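Local coordinates for mandelate racemase/muconate lactonizing enzyme family protein (Roseovarius sp. TM1035, PDB 3T9P) that is a putative isomerase of the mandelate racemase/muconate lactonizing enzyme family, and so probably acts on a carboxylate substrate, at residues A[39-44]-A[112-117]; A[282-287]-A[291-296]. One frame throughout, in Å; residues are numbered along the deposited sequence.

Interaction 1: A[39-44]-A[112-117]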
loop_
_atom_site.group_PDB
_atom_site.type_symbol
_atom_site.label_atom_id
_atom_site.label_comp_id
_atom_site.label_asym_id
_atom_site.label_seq_id
_atom_site.Cartn_x
_atom_site.Cartn_y
_atom_site.Cartn_z
ATOM N N VAL A 39 -0.311 19.872 -8.397
ATOM C CA VAL A 39 0.750 19.523 -9.296
ATOM C C VAL A 39 0.526 20.343 -10.588
ATOM O O VAL A 39 -0.603 20.385 -11.145
ATOM C CB VAL A 39 0.730 17.983 -9.656
ATOM C CG1 VAL A 39 1.799 17.676 -10.822
ATOM C CG2 VAL A 39 1.074 17.100 -8.358
ATOM N N ARG A 40 1.584 20.972 -11.049
ATOM C CA ARG A 40 1.633 21.610 -12.346
ATOM C C ARG A 40 2.622 20.873 -13.259
ATOM O O ARG A 40 3.755 20.705 -12.946
ATOM C CB ARG A 40 1.935 23.123 -12.289
ATOM C CG ARG A 40 1.970 23.750 -13.650
ATOM C CD ARG A 40 2.081 25.271 -13.687
ATOM N NE ARG A 40 3.290 25.751 -13.076
ATOM C CZ ARG A 40 3.448 26.949 -12.568
ATOM N NH1 ARG A 40 2.485 27.839 -12.656
ATOM N NH2 ARG A 40 4.552 27.253 -11.977
ATOM N N VAL A 41 2.131 20.476 -14.398
ATOM C CA VAL A 41 2.882 19.801 -15.433
ATOM C C VAL A 41 3.109 20.773 -16.596
ATOM O O VAL A 41 2.239 21.498 -16.963
ATOM C CB VAL A 41 2.203 18.534 -15.972
ATOM C CG1 VAL A 41 0.946 18.851 -16.670
ATOM C CG2 VAL A 41 3.120 17.714 -16.862
ATOM N N THR A 42 4.326 20.778 -17.105
ATOM C CA THR A 42 4.714 21.498 -18.315
ATOM C C THR A 42 5.328 20.584 -19.376
ATOM O O THR A 42 6.207 19.841 -19.076
ATOM C CB THR A 42 5.698 22.629 -17.992
ATOM O OG1 THR A 42 5.199 23.433 -16.955
ATOM C CG2 THR A 42 5.952 23.493 -19.209
ATOM N N THR A 43 4.831 20.641 -20.601
ATOM C CA THR A 43 5.349 19.840 -21.696
ATOM C C THR A 43 6.515 20.548 -22.374
ATOM O O THR A 43 6.745 21.679 -22.113
ATOM C CB THR A 43 4.308 19.484 -22.782
ATOM O OG1 THR A 43 3.981 20.655 -23.523
ATOM C CG2 THR A 43 3.072 18.879 -22.175
ATOM N N ASP A 44 7.183 19.851 -23.282
ATOM C CA ASP A 44 8.276 20.411 -24.072
ATOM C C ASP A 44 7.775 21.561 -24.946
ATOM O O ASP A 44 8.516 22.405 -25.273
ATOM C CB ASP A 44 9.110 19.405 -24.853
ATOM C CG ASP A 44 8.309 18.449 -25.671
ATOM O OD1 ASP A 44 7.108 18.566 -25.853
ATOM O OD2 ASP A 44 8.907 17.510 -26.121
ATOM N N TRP A 112 -4.464 15.064 -17.548
ATOM C CA TRP A 112 -5.817 15.236 -18.158
ATOM C C TRP A 112 -6.129 16.728 -18.335
ATOM O O TRP A 112 -6.730 17.107 -19.319
ATOM C CB TRP A 112 -6.914 14.530 -17.290
ATOM C CG TRP A 112 -6.798 13.012 -17.388
ATOM C CD1 TRP A 112 -6.371 12.112 -16.399
ATOM C CD2 TRP A 112 -7.142 12.245 -18.518
ATOM N NE1 TRP A 112 -6.458 10.830 -16.867
ATOM C CE2 TRP A 112 -6.883 10.878 -18.191
ATOM C CE3 TRP A 112 -7.648 12.577 -19.810
ATOM C CZ2 TRP A 112 -7.107 9.840 -19.114
ATOM C CZ3 TRP A 112 -7.818 11.535 -20.758
ATOM C CH2 TRP A 112 -7.552 10.184 -20.396
ATOM N N ASP A 113 -5.830 17.538 -17.339
ATOM C CA ASP A 113 -6.142 18.981 -17.410
ATOM C C ASP A 113 -5.313 19.608 -18.539
ATOM O O ASP A 113 -5.813 20.416 -19.289
ATOM C CB ASP A 113 -5.752 19.680 -16.085
ATOM C CG ASP A 113 -6.267 21.189 -16.025
ATOM O OD1 ASP A 113 -7.520 21.395 -16.189
ATOM O OD2 ASP A 113 -5.372 22.125 -15.818
ATOM N N MET A 114 -4.069 19.206 -18.643
ATOM C CA MET A 114 -3.181 19.654 -19.727
ATOM C C MET A 114 -3.781 19.353 -21.085
ATOM O O MET A 114 -3.934 20.283 -21.927
ATOM C CB MET A 114 -1.733 19.090 -19.552
ATOM C CG MET A 114 -0.675 19.677 -20.593
ATOM S SD MET A 114 -0.885 18.888 -22.230
ATOM C CE MET A 114 -0.373 17.200 -21.831
ATOM N N ARG A 115 -4.136 18.083 -21.335
ATOM C CA ARG A 115 -4.721 17.680 -22.617
ATOM C C ARG A 115 -6.062 18.360 -22.856
ATOM O O ARG A 115 -6.327 18.815 -23.936
ATOM C CB ARG A 115 -4.903 16.150 -22.659
ATOM C CG ARG A 115 -5.436 15.655 -23.986
ATOM C CD ARG A 115 -5.396 14.150 -24.008
ATOM N NE ARG A 115 -6.169 13.745 -25.162
ATOM C CZ ARG A 115 -6.676 12.539 -25.345
ATOM N NH1 ARG A 115 -6.534 11.586 -24.419
ATOM N NH2 ARG A 115 -7.385 12.307 -26.438
ATOM N N GLY A 116 -6.855 18.541 -21.820
ATOM C CA GLY A 116 -8.128 19.254 -21.928
ATOM C C GLY A 116 -7.973 20.708 -22.402
ATOM O O GLY A 116 -8.676 21.124 -23.367
ATOM N N LYS A 117 -7.042 21.451 -21.790
ATOM C CA LYS A 117 -6.704 22.842 -22.222
ATOM C C LYS A 117 -6.095 22.913 -23.603
ATOM O O LYS A 117 -6.361 23.831 -24.362
ATOM C CB LYS A 117 -5.776 23.456 -21.184
ATOM C CG LYS A 117 -6.653 23.812 -19.916
ATOM C CD LYS A 117 -5.697 24.029 -18.679
ATOM C CE LYS A 117 -6.492 24.571 -17.506
ATOM N NZ LYS A 117 -5.728 24.662 -16.268
#
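Met-114 of helix 98-119 takes both apolar contacts between 39-44 and 112-117. Val-41 puts its CG1 methyl 3.9 Å from CB of Met-114, the two side chains crossing at about a right angle. Two residues on, Thr-43 turns to the same face of the strand, and its methyl CG2 lies 3.8 Å from CE of Met-114 and 4.0 Å from SD. A double bend, with chi2 at -77° and chi3 at -67°, folds the methionine so that CG, SD and CE all come within reach of that one methyl. All three residues are buried, and Ile-25 and Leu-28 of the adjoining strand 25-32 pack on Val-41 as well, as do Ala-110 and Leu-111 of the helix.

The polar bonds run beside this contact and not across it. Thr-43 OG1 bonds Ser-45 OG, leaving the methyl for the helix. One turn apart on the helix, Lys-117 NZ reaches Asp-113 OD2 at 2.6 Å in a salt bridge that uses the syn lone pair, and the same oxygen takes the backbone N-H of Trp-50 on strand 48-52. A helix laid against one face of an antiparallel sheet is characteristic of the enolase-superfamily N-terminal alpha+beta capping domain.

Interaction 2: A[282-287]-A[291-296]. With FMT (formic acid), chain E.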
loop_
_atom_site.group_PDB
_atom_site.type_symbol
_atom_site.label_atom_id
_atom_site.label_comp_id
_atom_site.label_asym_id
_atom_site.label_seq_id
_atom_site.Cartn_x
_atom_site.Cartn_y
_atom_site.Cartn_z
ATOM N N MET A 282 -8.591 9.841 -6.136
ATOM C CA MET A 282 -7.272 10.315 -5.621
ATOM C C MET A 282 -6.594 9.158 -4.869
ATOM O O MET A 282 -5.399 9.057 -4.957
ATOM C CB MET A 282 -7.429 11.478 -4.583
ATOM C CG MET A 282 -7.603 12.823 -5.182
ATOM S SD MET A 282 -8.286 13.046 -6.869
ATOM C CE MET A 282 -7.678 14.729 -7.218
ATOM N N TYR A 283 -7.319 8.293 -4.127
ATOM C CA TYR A 283 -6.632 7.148 -3.506
ATOM C C TYR A 283 -6.250 6.081 -4.533
ATOM O O TYR A 283 -5.398 5.201 -4.279
ATOM C CB TYR A 283 -7.539 6.484 -2.440
ATOM C CG TYR A 283 -7.897 7.337 -1.279
ATOM C CD1 TYR A 283 -6.984 8.241 -0.748
ATOM C CD2 TYR A 283 -9.150 7.171 -0.626
ATOM C CE1 TYR A 283 -7.304 9.032 0.413
ATOM C CE2 TYR A 283 -9.477 7.893 0.512
ATOM C CZ TYR A 283 -8.540 8.828 1.019
ATOM O OH TYR A 283 -8.874 9.537 2.120
ATOM N N MET A 284 -6.957 6.079 -5.645
ATOM C CA MET A 284 -6.741 5.028 -6.684
ATOM C C MET A 284 -5.462 5.288 -7.523
ATOM O O MET A 284 -4.928 4.368 -8.177
ATOM C CB MET A 284 -7.865 5.153 -7.740
ATOM C CG MET A 284 -9.045 4.229 -7.400
ATOM S SD MET A 284 -8.618 2.489 -7.099
ATOM C CE MET A 284 -7.709 2.068 -8.558
ATOM N N GLY A 285 -5.018 6.549 -7.584
ATOM C CA GLY A 285 -3.916 6.843 -8.514
ATOM C C GLY A 285 -4.346 7.610 -9.755
ATOM O O GLY A 285 -3.560 7.736 -10.693
ATOM N N GLY A 286 -5.636 7.996 -9.856
ATOM C CA GLY A 286 -6.044 9.018 -10.853
ATOM C C GLY A 286 -7.112 8.427 -11.782
ATOM O O GLY A 286 -7.714 7.397 -11.472
ATOM N N MET A 287 -7.378 9.100 -12.902
ATOM C CA MET A 287 -8.559 8.730 -13.737
ATOM C C MET A 287 -8.365 7.395 -14.491
ATOM O O MET A 287 -9.284 6.578 -14.572
ATOM C CB MET A 287 -8.839 9.870 -14.739
ATOM C CG MET A 287 -9.033 11.229 -13.987
ATOM S SD MET A 287 -10.659 11.333 -13.076
ATOM C CE MET A 287 -11.833 11.479 -14.385
ATOM N N LEU A 291 -11.003 4.392 -13.959
ATOM C CA LEU A 291 -11.657 3.829 -15.159
ATOM C C LEU A 291 -11.479 2.315 -15.273
ATOM O O LEU A 291 -12.432 1.613 -15.607
ATOM C CB LEU A 291 -11.100 4.525 -16.426
ATOM C CG LEU A 291 -11.659 5.941 -16.623
ATOM C CD1 LEU A 291 -10.825 6.619 -17.786
ATOM C CD2 LEU A 291 -13.235 5.871 -16.906
ATOM N N GLN A 292 -10.301 1.793 -14.922
ATOM C CA GLN A 292 -10.027 0.362 -14.889
ATOM C C GLN A 292 -10.946 -0.349 -13.854
ATOM O O GLN A 292 -11.644 -1.350 -14.214
ATOM C CB GLN A 292 -8.518 0.097 -14.669
ATOM C CG GLN A 292 -8.117 -1.403 -14.579
ATOM C CD GLN A 292 -8.407 -2.244 -15.884
ATOM O OE1 GLN A 292 -8.216 -1.768 -17.028
ATOM N NE2 GLN A 292 -8.916 -3.490 -15.683
ATOM N N VAL A 293 -11.098 0.249 -12.660
ATOM C CA VAL A 293 -12.055 -0.250 -11.705
ATOM C C VAL A 293 -13.502 -0.188 -12.236
ATOM O O VAL A 293 -14.247 -1.145 -12.024
ATOM C CB VAL A 293 -11.907 0.431 -10.312
ATOM C CG1 VAL A 293 -13.049 -0.055 -9.361
ATOM C CG2 VAL A 293 -10.457 0.142 -9.753
ATOM N N CYS A 294 -13.890 0.890 -12.895
ATOM C CA CYS A 294 -15.265 1.012 -13.381
ATOM C C CYS A 294 -15.587 -0.118 -14.373
ATOM O O CYS A 294 -16.724 -0.636 -14.398
ATOM C CB CYS A 294 -15.397 2.305 -14.118
ATOM S SG CYS A 294 -15.353 3.743 -12.930
ATOM N N GLN A 295 -14.560 -0.487 -15.134
ATOM C CA GLN A 295 -14.667 -1.482 -16.220
ATOM C C GLN A 295 -14.662 -2.877 -15.635
ATOM O O GLN A 295 -15.476 -3.677 -16.032
ATOM C CB GLN A 295 -13.587 -1.161 -17.245
ATOM C CG GLN A 295 -13.149 -2.277 -18.148
ATOM C CD GLN A 295 -11.759 -1.930 -18.755
ATOM O OE1 GLN A 295 -10.922 -2.825 -18.989
ATOM N NE2 GLN A 295 -11.499 -0.607 -18.948
ATOM N N MET A 296 -13.933 -3.124 -14.553
ATOM C CA MET A 296 -14.102 -4.334 -13.738
ATOM C C MET A 296 -15.506 -4.486 -13.131
ATOM O O MET A 296 -16.090 -5.596 -13.124
ATOM C CB MET A 296 -13.058 -4.413 -12.587
ATOM C CG MET A 296 -11.623 -4.552 -13.094
ATOM S SD MET A 296 -10.406 -4.138 -11.767
ATOM C CE MET A 296 -10.668 -5.379 -10.505
HETATM C C FMT E . -11.775 10.614 3.334
HETATM O O1 FMT E . -11.863 10.932 4.573
HETATM O O2 FMT E . -11.381 9.511 2.923
#
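The ring of Tyr-283 meets a formic acid molecule at its edge: O2 of the ligand lies in the ring plane and accepts a 2.6 Å hydrogen bond from Tyr-283 OH. Beyond this ring the contact is a two-glycine junction between consecutive helices in the modified (beta/alpha)-barrel domain of the enolase superfamily. Lys-94 NZ of the second subunit bonds the same formic acid, probably a leftover of crystallisation, so the small acid bridges the two chains here.

After the short, weakly bonded helix around 282-284, Gly-285 is the first residue to leave helical angles, with phi 107°, and Gly-286 is the N-cap residue of helix 287-299. The two glycines allow backbone angles at the junction that a CB would block, since it would jam against the preceding carbonyl oxygen.

Across the junction the apolar contact is made by methyls. Met-284, bent at chi2 and chi3, brings CE to 3.6 Å from CG2 of Val-293, with SD at 4.0 Å from the same methyl. Trp-265 of helix 262-270 packs against both residues.

In the first turn of helix 287-299, Leu-291 N donates to Met-287 O at 2.8 Å, an almost straight bond with an N-H...O angle of 171°. The leucine side chain folds back over the same acceptor, leaving CG just 3.2 Å from Met-287 O.

How the interactions relate
Interaction 1 precedes interaction 2 along the chain, and their centres lie 20 Å apart. The first belongs to the N-terminal domain, where strand 37-43 of the four-stranded antiparallel sheet meets helix 98-119; the second joins helices 281-284 and 287-299 of the C-terminal domain. They nevertheless touch, because Trp-112 on the long helix brings NE1 to 3.3 Å from CB of Met-287. Asp-108 of the same helix accepts a hydrogen bond from the backbone N of Met-287, and Thr-105 bonds Met-282 O. Helix 98-119 therefore packs on the sheet of its own domain and also contacts the barrel domain, joining the two parts of the chain.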